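PDB 4UOP: lipoteichoic acid primase from Listeria monocytogenes, which binds a magnesium ion in its extracellular catalytic domain, which belongs to the sulfatase family and has an alpha/beta fold round a central mixed sheet. Local coordinates for residues B[161-164]-B[165-169]; B[176-180]-B[181-185]; B[190-193]-B[194-197]; B[257-260]-B[261-265]. All coordinates share one frame; numbering follows the deposited sequence.

Interaction 1: residues B[161-164]-B[165-169]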
loop_
_atom_site.group_PDB
_atom_site.type_symbol
_atom_site.label_atom_id
_atom_site.label_comp_id
_atom_site.label_asym_id
_atom_site.label_seq_id
_atom_site.Cartn_x
_atom_site.Cartn_y
_atom_site.Cartn_z
ATOM N N TYR B 161 13.871 3.877 3.882
ATOM C CA TYR B 161 12.727 4.718 3.516
ATOM C C TYR B 161 13.123 6.051 2.875
ATOM O O TYR B 161 12.352 7.013 2.922
ATOM C CB TYR B 161 11.829 4.996 4.737
ATOM C CG TYR B 161 11.604 3.803 5.639
ATOM C CD1 TYR B 161 11.167 2.586 5.125
ATOM C CD2 TYR B 161 11.826 3.895 7.010
ATOM C CE1 TYR B 161 10.965 1.494 5.955
ATOM C CE2 TYR B 161 11.617 2.810 7.854
ATOM C CZ TYR B 161 11.196 1.610 7.323
ATOM O OH TYR B 161 10.990 0.542 8.179
ATOM N N ASN B 162 14.311 6.103 2.277
ATOM C CA ASN B 162 14.778 7.306 1.606
ATOM C C ASN B 162 14.962 8.488 2.584
ATOM O O ASN B 162 14.846 9.639 2.183
ATOM C CB ASN B 162 13.799 7.687 0.492
ATOM C CG ASN B 162 14.396 8.636 -0.523
ATOM O OD1 ASN B 162 15.539 8.482 -0.919
ATOM N ND2 ASN B 162 13.612 9.616 -0.967
ATOM N N ARG B 163 15.270 8.196 3.844
ATOM C CA ARG B 163 15.410 9.246 4.866
ATOM C C ARG B 163 16.524 10.249 4.537
ATOM O O ARG B 163 16.381 11.449 4.814
ATOM C CB ARG B 163 15.652 8.651 6.256
ATOM C CG ARG B 163 14.375 8.249 6.970
ATOM C CD ARG B 163 14.676 7.312 8.133
ATOM N NE ARG B 163 13.482 7.031 8.944
ATOM C CZ ARG B 163 13.282 5.890 9.618
ATOM N NH1 ARG B 163 14.181 4.904 9.585
ATOM N NH2 ARG B 163 12.175 5.715 10.326
ATOM N N ASP B 164 17.606 9.759 3.934
ATOM C CA ASP B 164 18.738 10.618 3.568
ATOM C C ASP B 164 18.396 11.662 2.491
ATOM O O ASP B 164 19.079 12.674 2.386
ATOM C CB ASP B 164 19.984 9.799 3.195
ATOM C CG ASP B 164 19.753 8.816 2.070
ATOM O OD1 ASP B 164 18.667 8.817 1.441
ATOM O OD2 ASP B 164 20.691 8.020 1.820
ATOM N N GLU B 165 17.331 11.434 1.724
ATOM C CA GLU B 165 16.741 12.487 0.865
ATOM C C GLU B 165 15.552 13.208 1.503
ATOM O O GLU B 165 15.358 14.414 1.309
ATOM C CB GLU B 165 16.287 11.879 -0.463
ATOM C CG GLU B 165 17.397 11.201 -1.248
ATOM C CD GLU B 165 18.505 12.161 -1.649
ATOM O OE1 GLU B 165 18.207 13.357 -1.899
ATOM O OE2 GLU B 165 19.675 11.720 -1.722
ATOM N N PHE B 166 14.729 12.469 2.233
ATOM C CA PHE B 166 13.536 13.035 2.858
ATOM C C PHE B 166 13.865 14.099 3.904
ATOM O O PHE B 166 13.205 15.130 3.973
ATOM C CB PHE B 166 12.691 11.912 3.460
ATOM C CG PHE B 166 11.562 12.378 4.316
ATOM C CD1 PHE B 166 10.557 13.185 3.791
ATOM C CD2 PHE B 166 11.501 12.016 5.655
ATOM C CE1 PHE B 166 9.511 13.607 4.589
ATOM C CE2 PHE B 166 10.451 12.437 6.450
ATOM C CZ PHE B 166 9.461 13.237 5.915
ATOM N N TYR B 167 14.877 13.850 4.718
ATOM C CA TYR B 167 15.190 14.780 5.788
ATOM C C TYR B 167 15.624 16.170 5.260
ATOM O O TYR B 167 15.134 17.182 5.767
ATOM C CB TYR B 167 16.168 14.168 6.789
ATOM C CG TYR B 167 15.598 13.044 7.643
ATOM C CD1 TYR B 167 14.236 12.951 7.943
ATOM C CD2 TYR B 167 16.438 12.090 8.196
ATOM C CE1 TYR B 167 13.744 11.936 8.749
ATOM C CE2 TYR B 167 15.953 11.080 8.989
ATOM C CZ TYR B 167 14.603 11.007 9.259
ATOM O OH TYR B 167 14.125 9.997 10.058
ATOM N N PRO B 168 16.495 16.219 4.230
ATOM C CA PRO B 168 16.770 17.469 3.493
ATOM C C PRO B 168 15.542 18.071 2.819
ATOM O O PRO B 168 15.376 19.289 2.840
ATOM C CB PRO B 168 17.773 17.035 2.414
ATOM C CG PRO B 168 18.432 15.829 2.960
ATOM C CD PRO B 168 17.445 15.153 3.862
ATOM N N ALA B 169 14.687 17.227 2.237
ATOM C CA ALA B 169 13.462 17.692 1.609
ATOM C C ALA B 169 12.580 18.482 2.565
ATOM O O ALA B 169 11.974 19.477 2.164
ATOM C CB ALA B 169 12.677 16.526 1.013
#

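Interaction 2: residues B[176-180]-B[181-185]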
loop_
_atom_site.group_PDB
_atom_site.type_symbol
_atom_site.label_atom_id
_atom_site.label_comp_id
_atom_site.label_asym_id
_atom_site.label_seq_id
_atom_site.Cartn_x
_atom_site.Cartn_y
_atom_site.Cartn_z
ATOM N N TYR B 176 21.237 12.540 12.150
ATOM C CA TYR B 176 22.243 11.672 12.749
ATOM C C TYR B 176 21.747 10.250 12.600
ATOM O O TYR B 176 20.683 9.909 13.119
ATOM C CB TYR B 176 22.397 12.006 14.219
ATOM C CG TYR B 176 22.926 13.392 14.526
ATOM C CD1 TYR B 176 22.089 14.503 14.491
ATOM C CD2 TYR B 176 24.270 13.589 14.868
ATOM C CE1 TYR B 176 22.568 15.764 14.786
ATOM C CE2 TYR B 176 24.753 14.846 15.179
ATOM C CZ TYR B 176 23.901 15.935 15.115
ATOM O OH TYR B 176 24.376 17.180 15.422
ATOM N N ASP B 177 22.504 9.418 11.888
ATOM C CA ASP B 177 22.073 8.063 11.584
ATOM C C ASP B 177 23.095 7.048 12.113
ATOM O O ASP B 177 23.955 7.382 12.930
ATOM C CB ASP B 177 21.789 7.912 10.078
ATOM C CG ASP B 177 23.038 7.688 9.248
ATOM O OD1 ASP B 177 24.137 8.087 9.674
ATOM O OD2 ASP B 177 22.909 7.086 8.155
ATOM N N ARG B 178 22.997 5.815 11.646
ATOM C CA ARG B 178 23.876 4.754 12.158
ATOM C C ARG B 178 25.359 5.145 12.200
ATOM O O ARG B 178 26.033 4.840 13.170
ATOM C CB ARG B 178 23.711 3.474 11.358
ATOM C CG ARG B 178 24.336 2.281 12.071
ATOM C CD ARG B 178 24.234 1.029 11.235
ATOM N NE ARG B 178 24.328 -0.156 12.091
ATOM C CZ ARG B 178 23.328 -0.992 12.352
ATOM N NH1 ARG B 178 22.118 -0.813 11.819
ATOM N NH2 ARG B 178 23.547 -2.032 13.150
ATOM N N LYS B 179 25.852 5.810 11.157
ATOM C CA LYS B 179 27.262 6.276 11.106
ATOM C C LYS B 179 27.681 7.045 12.350
ATOM O O LYS B 179 28.817 6.918 12.827
ATOM C CB LYS B 179 27.504 7.172 9.887
ATOM C CG LYS B 179 27.437 6.457 8.549
ATOM C CD LYS B 179 28.083 7.280 7.440
ATOM C CE LYS B 179 27.467 8.668 7.294
ATOM N NZ LYS B 179 25.983 8.639 7.125
ATOM N N PHE B 180 26.763 7.850 12.874
ATOM C CA PHE B 180 27.014 8.614 14.084
ATOM C C PHE B 180 26.989 7.753 15.342
ATOM O O PHE B 180 27.772 7.980 16.262
ATOM C CB PHE B 180 25.989 9.755 14.215
ATOM C CG PHE B 180 26.061 10.477 15.523
ATOM C CD1 PHE B 180 27.077 11.388 15.771
ATOM C CD2 PHE B 180 25.121 10.236 16.514
ATOM C CE1 PHE B 180 27.141 12.055 16.976
ATOM C CE2 PHE B 180 25.188 10.884 17.728
ATOM C CZ PHE B 180 26.197 11.800 17.958
ATOM N N PHE B 181 26.041 6.825 15.430
ATOM C CA PHE B 181 25.879 6.029 16.661
ATOM C C PHE B 181 26.853 4.861 16.887
ATOM O O PHE B 181 26.975 4.405 18.016
ATOM C CB PHE B 181 24.426 5.570 16.810
ATOM C CG PHE B 181 23.455 6.697 16.984
ATOM C CD1 PHE B 181 23.274 7.279 18.228
ATOM C CD2 PHE B 181 22.729 7.186 15.904
ATOM C CE1 PHE B 181 22.386 8.324 18.394
ATOM C CE2 PHE B 181 21.834 8.233 16.066
ATOM C CZ PHE B 181 21.668 8.804 17.307
ATOM N N GLY B 182 27.604 4.433 15.877
ATOM C CA GLY B 182 28.524 3.290 16.048
ATOM C C GLY B 182 27.760 1.980 16.043
ATOM O O GLY B 182 26.639 1.926 15.562
ATOM N N ASP B 183 28.374 0.913 16.556
ATOM C CA ASP B 183 27.756 -0.417 16.573
ATOM C C ASP B 183 27.833 -1.082 17.950
ATOM O O ASP B 183 27.740 -2.302 18.065
ATOM C CB ASP B 183 28.416 -1.296 15.506
ATOM C CG ASP B 183 27.992 -0.913 14.097
ATOM O OD1 ASP B 183 26.778 -1.010 13.796
ATOM O OD2 ASP B 183 28.871 -0.517 13.298
ATOM N N GLU B 184 27.977 -0.271 18.991
ATOM C CA GLU B 184 27.895 -0.763 20.365
ATOM C C GLU B 184 26.430 -1.011 20.742
ATOM O O GLU B 184 25.526 -0.316 20.247
ATOM C CB GLU B 184 28.518 0.245 21.344
ATOM C CG GLU B 184 27.707 1.536 21.541
ATOM C CD GLU B 184 28.239 2.424 22.655
ATOM O OE1 GLU B 184 28.993 1.926 23.529
ATOM O OE2 GLU B 184 27.899 3.625 22.655
ATOM N N ASP B 185 26.216 -2.016 21.596
ATOM C CA ASP B 185 24.926 -2.283 22.240
ATOM C C ASP B 185 23.766 -2.318 21.248
ATOM O O ASP B 185 22.759 -1.613 21.404
ATOM C CB ASP B 185 24.673 -1.248 23.349
ATOM C CG ASP B 185 23.547 -1.658 24.311
ATOM O OD1 ASP B 185 23.320 -2.867 24.534
ATOM O OD2 ASP B 185 22.892 -0.754 24.860
#

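Interaction 3: residues B[190-193]-B[194-197]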
loop_
_atom_site.group_PDB
_atom_site.type_symbol
_atom_site.label_atom_id
_atom_site.label_comp_id
_atom_site.label_asym_id
_atom_site.label_seq_id
_atom_site.Cartn_x
_atom_site.Cartn_y
_atom_site.Cartn_z
ATOM N N SER B 190 20.048 -2.427 15.148
ATOM C CA SER B 190 20.799 -1.182 15.287
ATOM C C SER B 190 21.010 -0.823 16.765
ATOM O O SER B 190 20.437 -1.465 17.656
ATOM C CB SER B 190 20.116 -0.059 14.478
ATOM O OG SER B 190 18.886 0.313 15.042
ATOM N N PRO B 191 21.858 0.180 17.037
ATOM C CA PRO B 191 22.121 0.482 18.429
ATOM C C PRO B 191 20.850 0.743 19.246
ATOM O O PRO B 191 19.846 1.248 18.722
ATOM C CB PRO B 191 23.028 1.708 18.358
ATOM C CG PRO B 191 23.750 1.555 17.055
ATOM C CD PRO B 191 22.785 0.878 16.128
ATOM N N SER B 192 20.928 0.399 20.524
ATOM C CA SER B 192 19.790 0.422 21.419
ATOM C C SER B 192 19.270 1.837 21.625
ATOM O O SER B 192 19.976 2.810 21.339
ATOM C CB SER B 192 20.198 -0.158 22.766
ATOM O OG SER B 192 21.159 0.670 23.389
ATOM N N ASP B 193 18.042 1.937 22.134
ATOM C CA ASP B 193 17.507 3.220 22.581
ATOM C C ASP B 193 18.432 3.875 23.618
ATOM O O ASP B 193 18.516 5.092 23.665
ATOM C CB ASP B 193 16.110 3.072 23.191
ATOM C CG ASP B 193 15.037 2.718 22.166
ATOM O OD1 ASP B 193 15.301 2.675 20.939
ATOM O OD2 ASP B 193 13.900 2.480 22.616
ATOM N N GLU B 194 19.098 3.085 24.470
ATOM C CA GLU B 194 20.055 3.663 25.413
ATOM C C GLU B 194 21.153 4.439 24.681
ATOM O O GLU B 194 21.515 5.522 25.090
ATOM C CB GLU B 194 20.697 2.605 26.320
ATOM C CG GLU B 194 21.598 3.203 27.393
ATOM C CD GLU B 194 21.966 2.218 28.501
ATOM O OE1 GLU B 194 21.827 0.993 28.304
ATOM O OE2 GLU B 194 22.394 2.680 29.586
ATOM N N VAL B 195 21.665 3.882 23.591
ATOM C CA VAL B 195 22.713 4.547 22.804
ATOM C C VAL B 195 22.127 5.791 22.099
ATOM O O VAL B 195 22.784 6.834 22.023
ATOM C CB VAL B 195 23.336 3.575 21.782
ATOM C CG1 VAL B 195 24.280 4.294 20.839
ATOM C CG2 VAL B 195 24.075 2.437 22.502
ATOM N N LEU B 196 20.893 5.674 21.607
ATOM C CA LEU B 196 20.199 6.807 20.975
ATOM C C LEU B 196 20.204 7.999 21.911
ATOM O O LEU B 196 20.695 9.089 21.557
ATOM C CB LEU B 196 18.756 6.426 20.603
ATOM C CG LEU B 196 17.826 7.567 20.176
ATOM C CD1 LEU B 196 18.277 8.128 18.837
ATOM C CD2 LEU B 196 16.399 7.073 20.115
ATOM N N TYR B 197 19.728 7.783 23.138
ATOM C CA TYR B 197 19.578 8.885 24.075
ATOM C C TYR B 197 20.925 9.384 24.613
ATOM O O TYR B 197 21.134 10.587 24.775
ATOM C CB TYR B 197 18.654 8.499 25.225
ATOM C CG TYR B 197 17.249 8.144 24.789
ATOM C CD1 TYR B 197 16.516 9.005 23.964
ATOM C CD2 TYR B 197 16.648 6.966 25.197
ATOM C CE1 TYR B 197 15.238 8.675 23.551
ATOM C CE2 TYR B 197 15.362 6.637 24.809
ATOM C CZ TYR B 197 14.652 7.497 23.966
ATOM O OH TYR B 197 13.375 7.156 23.550
HETATM O O HOH W 1 12.898 4.522 24.069
#

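Interaction 4: residues B[257-260]-B[261-265]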
loop_
_atom_site.group_PDB
_atom_site.type_symbol
_atom_site.label_atom_id
_atom_site.label_comp_id
_atom_site.label_asym_id
_atom_site.label_seq_id
_atom_site.Cartn_x
_atom_site.Cartn_y
_atom_site.Cartn_z
ATOM N N ALA B 257 12.166 0.099 26.396
ATOM C CA ALA B 257 12.098 1.391 25.720
ATOM C C ALA B 257 11.606 2.492 26.677
ATOM O O ALA B 257 12.156 3.593 26.696
ATOM C CB ALA B 257 11.211 1.290 24.493
ATOM N N ASP B 258 10.588 2.187 27.467
ATOM C CA ASP B 258 10.056 3.116 28.465
ATOM C C ASP B 258 11.095 3.428 29.558
ATOM O O ASP B 258 11.241 4.579 29.990
ATOM C CB ASP B 258 8.763 2.564 29.053
ATOM C CG ASP B 258 8.225 3.389 30.204
ATOM O OD1 ASP B 258 8.709 3.239 31.363
ATOM O OD2 ASP B 258 7.276 4.182 29.957
ATOM N N LYS B 259 11.837 2.410 29.993
ATOM C CA LYS B 259 12.921 2.636 30.955
ATOM C C LYS B 259 13.970 3.622 30.427
ATOM O O LYS B 259 14.380 4.542 31.135
ATOM C CB LYS B 259 13.598 1.318 31.305
ATOM C CG LYS B 259 14.721 1.446 32.320
ATOM C CD LYS B 259 15.126 0.058 32.781
ATOM C CE LYS B 259 16.275 0.081 33.775
ATOM N NZ LYS B 259 17.546 -0.216 33.073
ATOM N N GLN B 260 14.420 3.413 29.195
ATOM C CA GLN B 260 15.463 4.243 28.610
ATOM C C GLN B 260 14.942 5.651 28.371
ATOM O O GLN B 260 15.670 6.615 28.571
ATOM C CB GLN B 260 16.016 3.628 27.321
ATOM C CG GLN B 260 16.763 2.305 27.551
ATOM C CD GLN B 260 17.841 2.405 28.620
ATOM O OE1 GLN B 260 18.532 3.420 28.732
ATOM N NE2 GLN B 260 18.006 1.340 29.396
ATOM N N LEU B 261 13.677 5.763 27.999
ATOM C CA LEU B 261 13.035 7.087 27.894
ATOM C C LEU B 261 13.056 7.829 29.232
ATOM O O LEU B 261 13.394 9.011 29.291
ATOM C CB LEU B 261 11.607 6.951 27.395
ATOM C CG LEU B 261 10.862 8.279 27.192
ATOM C CD1 LEU B 261 11.501 9.098 26.074
ATOM C CD2 LEU B 261 9.394 8.013 26.909
ATOM N N GLY B 262 12.762 7.119 30.316
ATOM C CA GLY B 262 12.811 7.698 31.656
ATOM C C GLY B 262 14.189 8.220 32.049
ATOM O O GLY B 262 14.320 9.268 32.679
ATOM N N GLU B 263 15.231 7.477 31.695
ATOM C CA GLU B 263 16.599 7.922 31.952
ATOM C C GLU B 263 16.972 9.179 31.143
ATOM O O GLU B 263 17.684 10.055 31.647
ATOM C CB GLU B 263 17.593 6.784 31.713
ATOM C CG GLU B 263 17.437 5.690 32.769
ATOM C CD GLU B 263 18.312 4.469 32.531
ATOM O OE1 GLU B 263 19.322 4.568 31.807
ATOM O OE2 GLU B 263 17.968 3.394 33.069
ATOM N N PHE B 264 16.501 9.245 29.898
ATOM C CA PHE B 264 16.706 10.407 29.047
ATOM C C PHE B 264 16.013 11.625 29.664
ATOM O O PHE B 264 16.622 12.704 29.762
ATOM C CB PHE B 264 16.203 10.102 27.642
ATOM C CG PHE B 264 16.299 11.242 26.675
ATOM C CD1 PHE B 264 17.524 11.837 26.382
ATOM C CD2 PHE B 264 15.176 11.667 25.996
ATOM C CE1 PHE B 264 17.604 12.875 25.467
ATOM C CE2 PHE B 264 15.259 12.701 25.077
ATOM C CZ PHE B 264 16.469 13.303 24.812
ATOM N N ILE B 265 14.777 11.440 30.125
ATOM C CA ILE B 265 14.033 12.501 30.798
ATOM C C ILE B 265 14.772 12.990 32.052
ATOM O O ILE B 265 14.871 14.189 32.287
ATOM C CB ILE B 265 12.605 12.043 31.169
ATOM C CG1 ILE B 265 11.760 11.848 29.911
ATOM C CG2 ILE B 265 11.930 13.043 32.090
ATOM C CD1 ILE B 265 10.461 11.104 30.135
#

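Interaction 1: residues B[161-164]-B[165-169]
Arg163 and Tyr167, one turn apart on helix 163-169, lie side by side and point the same way. Arg163 CB sits over a face of the Tyr167 ring, 4.1 Å from its centroid, a CH-pi contact. The extended Arg163 chain follows the ring outward, so CD comes 3.3 Å from Tyr167 OH, and guanidinium and ring planes end only 21° apart. The polar ends share a partner rather than bonding to each other: Glu112 takes a salt bridge from Arg163 NH2 and a hydrogen bond from Tyr167 OH. Tyr161 CD2 lies over the guanidinium, 3.5 Å above its plane, and the side chain of Arg163 is about 7 Å from the bound magnesium ion. Backbone bonds close the first turn. Asn162 O receives Phe166 N at 2.8 Å and also Glu165 N at 3.1 Å, the latter from above the carbonyl plane; Arg163 O takes Tyr167 N. Asn162 occupies the N-cap position without a side-chain capping bond; with CG anti to the backbone N (chi1 -162°) its amide swings alongside Glu165, bringing OD1 to 3.3 Å from Glu165 CG, and ND2 bonds Thr128 O. The helix is the crossover of a beta-alpha-beta unit between parallel strands 149-153 and 174-176, packed against helices 107-117 and 127-130.

Interaction 2: residues B[176-180]-B[181-185]
Phe180 directs its ring edge at a face of Phe181, a T-shaped (edge-to-face) pair with centroids 4.9 Å apart and planes at 83°. Phe180 CD2 stands 3.6 Å above the Phe181 plane, over the ring centre, while Tyr176 O and Arg178 N lie at that ring's edge. Tyr176 CD2 rests over a face of Phe180. The two phenylalanines belong to the one-turn helix 178-181, and Tyr176 ends the strand before it, 174-176 of the central mixed sheet. Asp177 is the N-cap: OD1 accepts a weak capping bond from Lys179 N and forms a salt bridge with Lys179 NZ, while OD2 bonds Ala158 N. At the far end Gly182 leaves the helix with positive phi, its N still giving a 3.2 Å bond to Arg178 O. Phe181 packs on Phe153 and Pro191, and Phe180 on Ile203 of helix 193-209, so the turn is wedged between sheet and helix. Beyond it the chain folds back toward Arg178, whose CG is anti to the backbone N (chi1 -166°) and whose extended chain carries the guanidinium to Asp183. NH1 bonds Phe189 O. Arg178 NE donates to Asp183 OD1 at 3.1 Å, nearly straight and in the guanidinium plane; NH2 adds a weak bond to the same oxygen at 3.4 Å.

Interaction 3: residues B[190-193]-B[194-197]
Pro191 lays its CB against Val195 CG1, 3.8 Å away, so the last residue of strand 190-191 packs on the first turn of helix 193-209. Between them Ser192 caps the helix. Its OG sits between the backbone N and the carbonyl carbon (chi1 65°), which turns it back over the helix start to accept from Val195 N at 3.3 Å. The same hydroxyl touches Val195 CG2. Two hydrogen bonds, with Val195 N and with Asp185 OD2, hold it. Ser192 O takes Leu196 N in the carbonyl plane at 3.0 Å, and Asp193 O takes Tyr197 N. That carbonyl oxygen also lies 3.1 Å from Tyr197 CD2. Further out, Asp193 CB comes to 4.0 Å from Tyr197 CE2, and a water joins the two polar ends: it donates to Asp193 OD2 and accepts from Tyr197 OH, each at 2.7 Å. The other carboxylate oxygen, Asp193 OD1, accepts from Val221 N, tying the helix start to the loop after strand 214-219. Tyr197 stacks on Phe264 of helix 246-271 and reaches Val63 and Leu65 of strand 59-65. The whole is a serine N-cap at a strand-to-helix turn, opening a helix that flanks the central sheet of this sulfatase-family alpha/beta fold.

Interaction 4: residues B[257-260]-B[261-265]
Asp258 O is gripped twice, by Gly262 N at 3.0 Å and by the hydroxyl of Thr85. The Asp258 carboxylate accepts from Leu86 N, which ties this turn to the start of helix 84-89. One residue earlier Ala257 O accepts from Leu261 N at 3.0 Å, with an N-H...O angle of 159°. Two further bonds follow one residue on each time, Glu263 N to Lys259 O and Phe264 N to Gln260 O, each 3.1 Å. On another side of the helix Lys259 and Glu263 reach for each other. The lysine chain runs out extended, with CG anti to the backbone N (chi1 -179°), and bends only at its last torsion; NZ ends 3.6 Å from Glu263 OE2, a long salt bridge. Glu263 CG packs against Lys259 O at 3.7 Å. This is the i to i+4 pairing of a regular alpha-helix, here the middle of the long helix 246-271, which runs unbroken through both segments and lies against the central sheet of the alpha/beta fold. Gln260 runs alongside Glu263, pointing the same way, with amide and carboxylate planes 76° apart; it also packs on Glu194 and Tyr197 of helix 193-209. Leu261 turns inward, its CB 3.5 Å from Ala257 O and its side chain against Tyr197, Leu86 and Phe281 of strand 277-283. Ile265, one turn later, meets Phe281 as well. Phe264 CB lies 3.6 Å from Gln260 O.

From the N terminus the four contacts come in series; none nests within or crosses another. Interaction 1 forms the helix joining strands 149-153 and 174-176, and interaction 2 takes up the chain where the second strand ends, closing a short helical turn. The loop and the 186-187/190-191 hairpin then bring interaction 3 against interaction 2, centres about 8 Å apart, with Gly182 O packed on Pro191 CG and Arg178 NH1 on Ser190 CB. Helix 193-209, begun in interaction 3, meets interaction 4 on helix 246-271 through Asp193 on Ala257. Interaction 1 touches none of the others.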